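Local structure of processed glycerol phosphate lipoteichoic acid synthase 2 (Bacillus subtilis, 2W8D) at residues Gly101-Phe104 with Val105-Gln109; His130-Thr133 with Gln134-Asn138; Trp137-Asn140 with Glu141-Ala145; Phe151-Ser154 with Ala155-Asp158. The protein belongs to the sulfatase family of the alkaline phosphatase clan and carries a magnesium site in its C-terminal domain. All coordinates share one frame; numbering follows the deposited sequence.

Contact 1 (Gly101-Phe104 with Val105-Gln109); sequences GSVF and VNKAQ
Ser102 caps the short helix 103-106 at its N-terminus, and Ser102-Ala108 forms a local contact within the sulfatase-family domain, one short helical turn and its exit. The hydroxyl OG of Ser102 takes the amide N of Val105 at 3.1 Å along a fairly straight line of 163°, the classical N-cap bond to the third helical residue. A first torsion of 157° carries OG to the far side from the serine's own nitrogen, beside the carbonyl carbon, which puts it within reach of Val105 N. CG2 of Val105 touches the same hydroxyl, 3.4 Å from Ser102 OG. Ser102 O then receives Asn106 N at 3.0 Å, and Val103 O receives Lys107 N at 2.9 Å, just where the chain leaves helical geometry. Along this last turn the aliphatic start of Lys107 crosses Val103 at about a right angle, its CB 3.6 Å from Val103 CG2, while its amine end leads away. Ala108 CB rests against Phe104 O, whose hydrogen bond comes from Asn138 ND2. The side chains of Val103 and Phe104 both pack on helix 86-93 and both meet Met142 of helix 139-145, where Phe104 also touches Arg139.

Contact 2 (His130-Thr133 with Gln134-Asn138); sequences HGNT and QTFWN
Thr133 and Phe136 join the two ends of a type I beta turn: Phe136 N gives its hydrogen to Thr133 O over 3.3 Å, from well above the carbonyl plane rather than at a lone pair. A water ties the same ends together, donating to Thr133 O at 2.7 Å and to Phe136 O at 3.0 Å, so Thr133 O serves two donors. The close side-chain packing belongs to Asn132 and Phe136. With its CG trans to the main-chain nitrogen (chi1 -170°), Asn132 brings its ND2 to 3.5 Å from Phe136 CD1. The nitrogen meets the ring obliquely, and amide and ring planes are inclined by 43°. The other end of that amide, Asn132 OD1, accepts from Thr133 N at 2.7 Å, which probably biases its rotation, though the donor comes from above the carbonyl plane. By contrast, the outer side of the turn is sparsely joined. There the methyl CG2 of Thr133 merely rests against the hydroxyl of Thr135, 3.5 Å from its OG1, and Thr135 is exposed to solvent. Further along, Trp137 NE1 bonds the phosphothreonine at position 84, part of the magnesium site. Gln134 N reaches Asp153 OD2 and Asn132 pairs through its backbone with Ser154, which set this loop between strand 125-130 and helix 139-145 beside the end of strand 150-152.

Contact 3 (Trp137-Asn140 with Glu141-Ala145); sequences WNRN and EMYKA
Asn138 and Glu141 meet across the first turn of helix 139-145, the helix of the beta-alpha-beta unit made with strands 125-130 and 150-152. At Glu141 the extended side chain reaches back alongside Asn138, the N-cap residue, whose side chain makes no capping bond: Asn138 ND2 instead donates to Glu141 OE1 at 3.1 Å and 169°. The carboxylate oxygen lies in the amide plane and is met on its anti side, although the two flat groups are turned 73° apart. With Phe104 O, ND2 thus serves two acceptors. Backbone atoms then take over, for Asn138 O accepts from both Glu141 N and selenomethionine Met142 N, the latter at 3.2 Å. Met142 sends its bent chain away toward helix 103-106. Next comes Tyr143, whose ring lies alongside Arg139, both side chains pointing the same way. Arg139 CB sits over the ring face in a CH-pi contact, 4.1 Å from the Tyr143 ring centroid, while the extended arginine chain runs on toward the phenol oxygen. Glu88 gathers both polar ends, in a salt bridge with Arg139 NE and a hydrogen bond with Tyr143 OH. At Lys144 the aliphatic chain passes a backbone oxygen, with Lys144 CG 3.2 Å from Asn140 O.

Contact 4 (Phe151-Ser154 with Ala155-Asp158); sequences FFDS and AYYD
The end of strand 150-152 turns directly into a short 3-10 segment, and Asp153 makes the junction. Its OD1 accepts from Ala155 N at 3.1 Å, the amide approaching from above the carboxylate plane. A first torsion of 71° tucks the carboxylate between the residue's own nitrogen and carbonyl carbon, close enough to meet that amide; Ala155 CB touches the same oxygen. Asp153 O in turn receives Tyr156 N at 3.0 Å and 167°, and Ser154 O receives Tyr157 N at 3.3 Å, two successive bonds in the i to i+3 pattern of a 3-10 helix. Just before it, the chain kinks in an inverse gamma turn centred on Phe152. The rings of Phe152 and Tyr156 form a T-shaped pair: the edge of Phe152 points at the face of Tyr156, centroids 5.0 Å apart and planes at 79°, with Phe152 CD1 over the middle of the tyrosine ring. Phe152 is also stacked on Phe129 of the adjoining strand 125-130. Tyr157 lies differently, its rim facing backbone oxygens: Asp153 O is 3.2 Å from Tyr157 CD2, near the ring plane, and Phe152 O lies close to Tyr157 CE2. The phenol end of Tyr157 reaches helix 171-183, where its OH is hydrogen-bonded to Ser178 OG.

Following the chain, contact 1 on helix 103-106 comes first, then contact 2 in the loop after strand 125-130, contact 3 on helix 139-145 and contact 4 at the end of strand 150-152. Contacts 2, 3 and 4 thus trace one beta-alpha-beta unit of the large mixed sheet, and contact 1 packs on its helix. Centres of contacts 1 and 3 lie about 9 Å apart, as do those of 2 and 3 and of 2 and 4, whereas contacts 1 and 4 stand about 23 Å apart without touching. Contacts 2 and 3 share Trp137 and Asn138, and Trp137 reaches the phosphothreonine at position 84 of the magnesium site.

Contact 1 (Gly101-Phe104 with Val105-Gln109)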
loop_
_atom_site.group_PDB
_atom_site.type_symbol
_atom_site.label_atom_id
_atom_site.label_comp_id
_atom_site.label_asym_id
_atom_site.label_seq_id
_atom_site.Cartn_x
_atom_site.Cartn_y
_atom_site.Cartn_z
ATOM N N GLY A 101 -15.980 1.880 -9.440
ATOM C CA GLY A 101 -15.092 2.274 -10.496
ATOM C C GLY A 101 -13.724 2.665 -9.931
ATOM O O GLY A 101 -13.447 2.531 -8.725
ATOM N N SER A 102 -12.867 3.146 -10.810
ATOM C CA SER A 102 -11.489 3.368 -10.500
ATOM C C SER A 102 -11.194 4.875 -10.465
ATOM O O SER A 102 -11.446 5.602 -11.456
ATOM C CB SER A 102 -10.613 2.689 -11.553
ATOM O OG SER A 102 -9.340 3.323 -11.570
ATOM N N VAL A 103 -10.613 5.317 -9.344
ATOM C CA VAL A 103 -10.208 6.713 -9.217
ATOM C C VAL A 103 -9.093 7.090 -10.220
ATOM O O VAL A 103 -9.117 8.181 -10.751
ATOM C CB VAL A 103 -9.780 7.099 -7.755
ATOM C CG1 VAL A 103 -8.613 6.234 -7.248
ATOM C CG2 VAL A 103 -9.430 8.611 -7.681
ATOM N N PHE A 104 -8.146 6.185 -10.476
ATOM C CA PHE A 104 -7.122 6.410 -11.518
ATOM C C PHE A 104 -7.712 6.683 -12.887
ATOM O O PHE A 104 -7.237 7.567 -13.611
ATOM C CB PHE A 104 -6.152 5.223 -11.628
ATOM C CG PHE A 104 -4.840 5.436 -10.911
ATOM C CD1 PHE A 104 -4.808 5.705 -9.539
ATOM C CD2 PHE A 104 -3.613 5.353 -11.608
ATOM C CE1 PHE A 104 -3.561 5.873 -8.842
ATOM C CE2 PHE A 104 -2.378 5.530 -10.929
ATOM C CZ PHE A 104 -2.353 5.795 -9.548
ATOM N N VAL A 105 -8.732 5.900 -13.257
ATOM C CA VAL A 105 -9.354 6.061 -14.553
ATOM C C VAL A 105 -10.192 7.329 -14.607
ATOM O O VAL A 105 -10.209 8.006 -15.633
ATOM C CB VAL A 105 -10.247 4.837 -14.904
ATOM C CG1 VAL A 105 -11.006 5.061 -16.222
ATOM C CG2 VAL A 105 -9.426 3.563 -14.945
ATOM N N ASN A 106 -10.902 7.659 -13.528
ATOM C CA ASN A 106 -11.964 8.683 -13.656
ATOM C C ASN A 106 -11.625 10.066 -13.087
ATOM O O ASN A 106 -12.260 11.045 -13.459
ATOM C CB ASN A 106 -13.276 8.169 -13.055
ATOM C CG ASN A 106 -13.897 7.072 -13.894
ATOM O OD1 ASN A 106 -14.045 7.215 -15.094
ATOM N ND2 ASN A 106 -14.259 5.978 -13.267
ATOM N N LYS A 107 -10.620 10.145 -12.213
ATOM C CA LYS A 107 -10.327 11.382 -11.501
ATOM C C LYS A 107 -8.943 11.905 -11.764
ATOM O O LYS A 107 -8.412 12.684 -10.950
ATOM C CB LYS A 107 -10.486 11.165 -10.000
ATOM C CG LYS A 107 -11.875 10.871 -9.549
ATOM C CD LYS A 107 -12.832 11.997 -9.940
ATOM C CE LYS A 107 -14.217 11.715 -9.412
ATOM N NZ LYS A 107 -15.233 12.662 -10.012
ATOM N N ALA A 108 -8.357 11.497 -12.896
ATOM C CA ALA A 108 -6.969 11.876 -13.227
ATOM C C ALA A 108 -6.796 13.365 -13.574
ATOM O O ALA A 108 -5.665 13.852 -13.612
ATOM C CB ALA A 108 -6.340 10.958 -14.303
ATOM N N GLN A 109 -7.909 14.067 -13.769
ATOM C CA GLN A 109 -7.899 15.517 -13.957
ATOM C C GLN A 109 -8.173 16.286 -12.660
ATOM O O GLN A 109 -8.162 17.531 -12.659
ATOM C CB GLN A 109 -8.917 15.962 -15.010
ATOM C CG GLN A 109 -8.523 15.756 -16.452
ATOM C CD GLN A 109 -9.690 16.158 -17.373
ATOM O OE1 GLN A 109 -10.716 15.473 -17.393
ATOM N NE2 GLN A 109 -9.566 17.298 -18.088
#

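Contact 2 (His130-Thr133 with Gln134-Asn138)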
loop_
_atom_site.group_PDB
_atom_site.type_symbol
_atom_site.label_atom_id
_atom_site.label_comp_id
_atom_site.label_asym_id
_atom_site.label_seq_id
_atom_site.Cartn_x
_atom_site.Cartn_y
_atom_site.Cartn_z
ATOM N N HIS A 130 7.701 -0.217 -13.443
ATOM C CA HIS A 130 6.662 -1.209 -13.635
ATOM C C HIS A 130 6.859 -1.878 -14.977
ATOM O O HIS A 130 7.132 -1.215 -15.977
ATOM C CB HIS A 130 5.317 -0.520 -13.587
ATOM C CG HIS A 130 4.155 -1.447 -13.664
ATOM N ND1 HIS A 130 3.951 -2.462 -12.751
ATOM C CD2 HIS A 130 3.129 -1.509 -14.537
ATOM C CE1 HIS A 130 2.848 -3.113 -13.068
ATOM N NE2 HIS A 130 2.328 -2.549 -14.142
ATOM N N GLY A 131 6.747 -3.203 -14.995
ATOM C CA GLY A 131 7.062 -3.978 -16.192
ATOM C C GLY A 131 5.882 -4.185 -17.115
ATOM O O GLY A 131 5.695 -5.281 -17.611
ATOM N N ASN A 132 5.084 -3.145 -17.341
ATOM C CA ASN A 132 3.901 -3.233 -18.196
ATOM C C ASN A 132 3.683 -1.862 -18.824
ATOM O O ASN A 132 4.283 -0.896 -18.375
ATOM C CB ASN A 132 2.665 -3.679 -17.391
ATOM C CG ASN A 132 1.442 -4.034 -18.291
ATOM O OD1 ASN A 132 1.549 -4.119 -19.507
ATOM N ND2 ASN A 132 0.291 -4.239 -17.672
ATOM N N THR A 133 2.856 -1.770 -19.855
ATOM C CA THR A 133 2.662 -0.493 -20.505
ATOM C C THR A 133 2.094 0.559 -19.535
ATOM O O THR A 133 1.358 0.240 -18.609
ATOM C CB THR A 133 1.854 -0.602 -21.826
ATOM O OG1 THR A 133 1.709 0.701 -22.391
ATOM C CG2 THR A 133 0.460 -1.196 -21.599
ATOM N N GLN A 134 2.525 1.797 -19.734
ATOM C CA GLN A 134 2.102 2.958 -18.951
ATOM C C GLN A 134 0.605 3.288 -19.046
ATOM O O GLN A 134 0.085 3.990 -18.189
ATOM C CB GLN A 134 2.915 4.196 -19.379
ATOM C CG GLN A 134 2.720 4.639 -20.836
ATOM C CD GLN A 134 3.596 5.798 -21.209
ATOM O OE1 GLN A 134 4.753 5.625 -21.597
ATOM N NE2 GLN A 134 3.053 6.989 -21.132
ATOM N N THR A 135 -0.091 2.793 -20.064
ATOM C CA THR A 135 -1.526 3.080 -20.183
ATOM C C THR A 135 -2.359 2.232 -19.237
ATOM O O THR A 135 -3.505 2.587 -18.966
ATOM C CB THR A 135 -2.044 2.854 -21.575
ATOM O OG1 THR A 135 -1.833 1.481 -21.922
ATOM C CG2 THR A 135 -1.327 3.773 -22.584
ATOM N N PHE A 136 -1.780 1.139 -18.708
ATOM C CA PHE A 136 -2.527 0.237 -17.840
ATOM C C PHE A 136 -2.981 1.011 -16.606
ATOM O O PHE A 136 -2.217 1.792 -16.061
ATOM C CB PHE A 136 -1.732 -1.035 -17.463
ATOM C CG PHE A 136 -2.615 -2.230 -17.126
ATOM C CD1 PHE A 136 -2.999 -3.144 -18.130
ATOM C CD2 PHE A 136 -3.076 -2.435 -15.812
ATOM C CE1 PHE A 136 -3.835 -4.243 -17.827
ATOM C CE2 PHE A 136 -3.924 -3.536 -15.478
ATOM C CZ PHE A 136 -4.303 -4.443 -16.488
ATOM N N TRP A 137 -4.235 0.790 -16.188
ATOM C CA TRP A 137 -4.856 1.577 -15.127
ATOM C C TRP A 137 -4.722 3.086 -15.327
ATOM O O TRP A 137 -4.757 3.821 -14.357
ATOM C CB TRP A 137 -4.311 1.203 -13.740
ATOM C CG TRP A 137 -4.891 -0.013 -13.059
ATOM C CD1 TRP A 137 -4.185 -1.030 -12.478
ATOM C CD2 TRP A 137 -6.286 -0.329 -12.860
ATOM N NE1 TRP A 137 -5.049 -1.967 -11.940
ATOM C CE2 TRP A 137 -6.340 -1.557 -12.149
ATOM C CE3 TRP A 137 -7.491 0.319 -13.181
ATOM C CZ2 TRP A 137 -7.554 -2.171 -11.786
ATOM C CZ3 TRP A 137 -8.694 -0.281 -12.813
ATOM C CH2 TRP A 137 -8.713 -1.520 -12.121
ATOM N N ASN A 138 -4.604 3.568 -16.564
ATOM C CA ASN A 138 -4.495 5.012 -16.810
ATOM C C ASN A 138 -3.332 5.700 -16.013
ATOM O O ASN A 138 -3.368 6.917 -15.738
ATOM C CB ASN A 138 -5.844 5.694 -16.526
ATOM C CG ASN A 138 -5.988 7.042 -17.205
ATOM O OD1 ASN A 138 -5.544 7.225 -18.318
ATOM N ND2 ASN A 138 -6.656 7.988 -16.540
HETATM O O HOH W 1 0.693 1.137 -16.192
#

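Contact 3 (Trp137-Asn140 with Glu141-Ala145)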
loop_
_atom_site.group_PDB
_atom_site.type_symbol
_atom_site.label_atom_id
_atom_site.label_comp_id
_atom_site.label_asym_id
_atom_site.label_seq_id
_atom_site.Cartn_x
_atom_site.Cartn_y
_atom_site.Cartn_z
ATOM N N TRP A 137 -4.235 0.790 -16.188
ATOM C CA TRP A 137 -4.856 1.577 -15.127
ATOM C C TRP A 137 -4.722 3.086 -15.327
ATOM O O TRP A 137 -4.757 3.821 -14.357
ATOM C CB TRP A 137 -4.311 1.203 -13.740
ATOM C CG TRP A 137 -4.891 -0.013 -13.059
ATOM C CD1 TRP A 137 -4.185 -1.030 -12.478
ATOM C CD2 TRP A 137 -6.286 -0.329 -12.860
ATOM N NE1 TRP A 137 -5.049 -1.967 -11.940
ATOM C CE2 TRP A 137 -6.340 -1.557 -12.149
ATOM C CE3 TRP A 137 -7.491 0.319 -13.181
ATOM C CZ2 TRP A 137 -7.554 -2.171 -11.786
ATOM C CZ3 TRP A 137 -8.694 -0.281 -12.813
ATOM C CH2 TRP A 137 -8.713 -1.520 -12.121
ATOM N N ASN A 138 -4.604 3.568 -16.564
ATOM C CA ASN A 138 -4.495 5.012 -16.810
ATOM C C ASN A 138 -3.332 5.700 -16.013
ATOM O O ASN A 138 -3.368 6.917 -15.738
ATOM C CB ASN A 138 -5.844 5.694 -16.526
ATOM C CG ASN A 138 -5.988 7.042 -17.205
ATOM O OD1 ASN A 138 -5.544 7.225 -18.318
ATOM N ND2 ASN A 138 -6.656 7.988 -16.540
ATOM N N ARG A 139 -2.305 4.930 -15.653
ATOM C CA ARG A 139 -1.192 5.471 -14.869
ATOM C C ARG A 139 -0.528 6.671 -15.534
ATOM O O ARG A 139 -0.196 7.616 -14.866
ATOM C CB ARG A 139 -0.129 4.398 -14.556
ATOM C CG ARG A 139 -0.638 3.330 -13.604
ATOM C CD ARG A 139 0.454 2.369 -13.247
ATOM N NE ARG A 139 0.058 1.462 -12.183
ATOM C CZ ARG A 139 -0.277 0.186 -12.360
ATOM N NH1 ARG A 139 -0.603 -0.565 -11.304
ATOM N NH2 ARG A 139 -0.313 -0.333 -13.590
ATOM N N ASN A 140 -0.309 6.626 -16.833
ATOM C CA ASN A 140 0.365 7.750 -17.460
ATOM C C ASN A 140 -0.375 9.092 -17.339
ATOM O O ASN A 140 0.255 10.132 -17.375
ATOM C CB ASN A 140 0.816 7.460 -18.904
ATOM C CG ASN A 140 -0.323 7.286 -19.862
ATOM O OD1 ASN A 140 -1.463 7.145 -19.478
ATOM N ND2 ASN A 140 -0.005 7.266 -21.145
ATOM N N GLU A 141 -1.690 9.071 -17.183
ATOM C CA GLU A 141 -2.444 10.326 -16.972
ATOM C C GLU A 141 -2.391 10.733 -15.480
ATOM O O GLU A 141 -2.075 11.885 -15.174
ATOM C CB GLU A 141 -3.889 10.263 -17.531
ATOM C CG GLU A 141 -4.457 11.641 -17.722
ATOM C CD GLU A 141 -5.981 11.751 -18.004
ATOM O OE1 GLU A 141 -6.740 10.726 -17.968
ATOM O OE2 GLU A 141 -6.401 12.929 -18.249
HETATM N N MSE A 142 -2.624 9.788 -14.577
HETATM C CA MSE A 142 -2.740 10.066 -13.146
HETATM C C MSE A 142 -1.435 10.443 -12.448
HETATM O O MSE A 142 -1.438 11.237 -11.518
HETATM C CB MSE A 142 -3.364 8.856 -12.414
HETATM C CG MSE A 142 -3.373 8.935 -10.874
HETATM SE SE MSE A 142 -4.436 10.499 -10.226
HETATM C CE MSE A 142 -6.280 9.779 -10.088
ATOM N N TYR A 143 -0.335 9.834 -12.871
ATOM C CA TYR A 143 0.961 10.141 -12.323
ATOM C C TYR A 143 1.339 11.566 -12.634
ATOM O O TYR A 143 2.048 12.191 -11.868
ATOM C CB TYR A 143 2.017 9.212 -12.887
ATOM C CG TYR A 143 2.008 7.815 -12.322
ATOM C CD1 TYR A 143 1.230 7.459 -11.218
ATOM C CD2 TYR A 143 2.804 6.845 -12.897
ATOM C CE1 TYR A 143 1.235 6.135 -10.741
ATOM C CE2 TYR A 143 2.831 5.565 -12.430
ATOM C CZ TYR A 143 2.069 5.204 -11.365
ATOM O OH TYR A 143 2.186 3.895 -10.964
ATOM N N LYS A 144 0.856 12.093 -13.752
ATOM C CA LYS A 144 1.205 13.452 -14.128
ATOM C C LYS A 144 0.528 14.397 -13.158
ATOM O O LYS A 144 1.124 15.398 -12.729
ATOM C CB LYS A 144 0.729 13.757 -15.534
ATOM C CG LYS A 144 1.463 13.017 -16.597
ATOM C CD LYS A 144 0.827 13.384 -17.906
ATOM C CE LYS A 144 1.826 13.477 -18.986
ATOM N NZ LYS A 144 1.816 12.249 -19.774
ATOM N N ALA A 145 -0.711 14.068 -12.799
ATOM C CA ALA A 145 -1.448 14.861 -11.828
ATOM C C ALA A 145 -0.748 14.782 -10.462
ATOM O O ALA A 145 -0.819 15.721 -9.660
ATOM C CB ALA A 145 -2.907 14.354 -11.725
#

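Contact 4 (Phe151-Ser154 with Ala155-Asp158)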
loop_
_atom_site.group_PDB
_atom_site.type_symbol
_atom_site.label_atom_id
_atom_site.label_comp_id
_atom_site.label_asym_id
_atom_site.label_seq_id
_atom_site.Cartn_x
_atom_site.Cartn_y
_atom_site.Cartn_z
ATOM N N PHE A 151 8.437 7.872 -15.450
ATOM C CA PHE A 151 7.720 6.619 -15.477
ATOM C C PHE A 151 8.505 5.576 -16.265
ATOM O O PHE A 151 8.483 5.577 -17.467
ATOM C CB PHE A 151 6.296 6.842 -16.047
ATOM C CG PHE A 151 5.353 5.671 -15.841
ATOM C CD1 PHE A 151 5.815 4.455 -15.327
ATOM C CD2 PHE A 151 4.011 5.785 -16.183
ATOM C CE1 PHE A 151 4.954 3.368 -15.131
ATOM C CE2 PHE A 151 3.125 4.687 -15.997
ATOM C CZ PHE A 151 3.605 3.481 -15.473
ATOM N N PHE A 152 9.207 4.678 -15.573
ATOM C CA PHE A 152 9.928 3.591 -16.245
ATOM C C PHE A 152 9.002 2.422 -16.507
ATOM O O PHE A 152 8.961 1.478 -15.726
ATOM C CB PHE A 152 11.157 3.137 -15.440
ATOM C CG PHE A 152 12.237 4.184 -15.345
ATOM C CD1 PHE A 152 13.051 4.460 -16.429
ATOM C CD2 PHE A 152 12.412 4.915 -14.177
ATOM C CE1 PHE A 152 14.055 5.459 -16.370
ATOM C CE2 PHE A 152 13.401 5.905 -14.094
ATOM C CZ PHE A 152 14.215 6.189 -15.203
ATOM N N ASP A 153 8.250 2.475 -17.600
ATOM C CA ASP A 153 7.341 1.374 -17.908
ATOM C C ASP A 153 8.044 0.274 -18.735
ATOM O O ASP A 153 9.290 0.247 -18.836
ATOM C CB ASP A 153 6.057 1.874 -18.589
ATOM C CG ASP A 153 6.307 2.350 -20.009
ATOM O OD1 ASP A 153 7.490 2.393 -20.452
ATOM O OD2 ASP A 153 5.313 2.686 -20.686
ATOM N N SER A 154 7.235 -0.627 -19.303
ATOM C CA SER A 154 7.714 -1.771 -20.076
ATOM C C SER A 154 8.609 -1.415 -21.259
ATOM O O SER A 154 9.356 -2.264 -21.731
ATOM C CB SER A 154 6.561 -2.700 -20.515
ATOM O OG SER A 154 5.728 -2.113 -21.499
ATOM N N ALA A 155 8.564 -0.178 -21.733
ATOM C CA ALA A 155 9.465 0.222 -22.828
ATOM C C ALA A 155 10.945 0.138 -22.403
ATOM O O ALA A 155 11.822 0.041 -23.245
ATOM C CB ALA A 155 9.117 1.627 -23.365
ATOM N N TYR A 156 11.215 0.164 -21.102
ATOM C CA TYR A 156 12.586 0.187 -20.614
ATOM C C TYR A 156 13.121 -1.181 -20.193
ATOM O O TYR A 156 14.259 -1.277 -19.736
ATOM C CB TYR A 156 12.721 1.143 -19.440
ATOM C CG TYR A 156 12.601 2.596 -19.795
ATOM C CD1 TYR A 156 13.741 3.380 -20.033
ATOM C CD2 TYR A 156 11.344 3.210 -19.868
ATOM C CE1 TYR A 156 13.626 4.739 -20.358
ATOM C CE2 TYR A 156 11.222 4.554 -20.191
ATOM C CZ TYR A 156 12.350 5.309 -20.421
ATOM O OH TYR A 156 12.178 6.645 -20.744
ATOM N N TYR A 157 12.300 -2.221 -20.343
ATOM C CA TYR A 157 12.695 -3.593 -20.074
ATOM C C TYR A 157 12.717 -4.437 -21.345
ATOM O O TYR A 157 11.973 -4.177 -22.272
ATOM C CB TYR A 157 11.771 -4.197 -19.021
ATOM C CG TYR A 157 11.739 -3.373 -17.752
ATOM C CD1 TYR A 157 12.617 -3.646 -16.711
ATOM C CD2 TYR A 157 10.857 -2.292 -17.614
ATOM C CE1 TYR A 157 12.620 -2.889 -15.565
ATOM C CE2 TYR A 157 10.848 -1.524 -16.458
ATOM C CZ TYR A 157 11.738 -1.828 -15.444
ATOM O OH TYR A 157 11.762 -1.085 -14.301
ATOM N N ASP A 158 13.623 -5.408 -21.392
ATOM C CA ASP A 158 13.670 -6.447 -22.421
ATOM C C ASP A 158 12.459 -7.388 -22.287
ATOM O O ASP A 158 12.409 -8.235 -21.383
ATOM C CB ASP A 158 14.965 -7.253 -22.237
ATOM C CG ASP A 158 15.312 -8.122 -23.446
ATOM O OD1 ASP A 158 14.602 -8.051 -24.478
ATOM O OD2 ASP A 158 16.319 -8.875 -23.370
#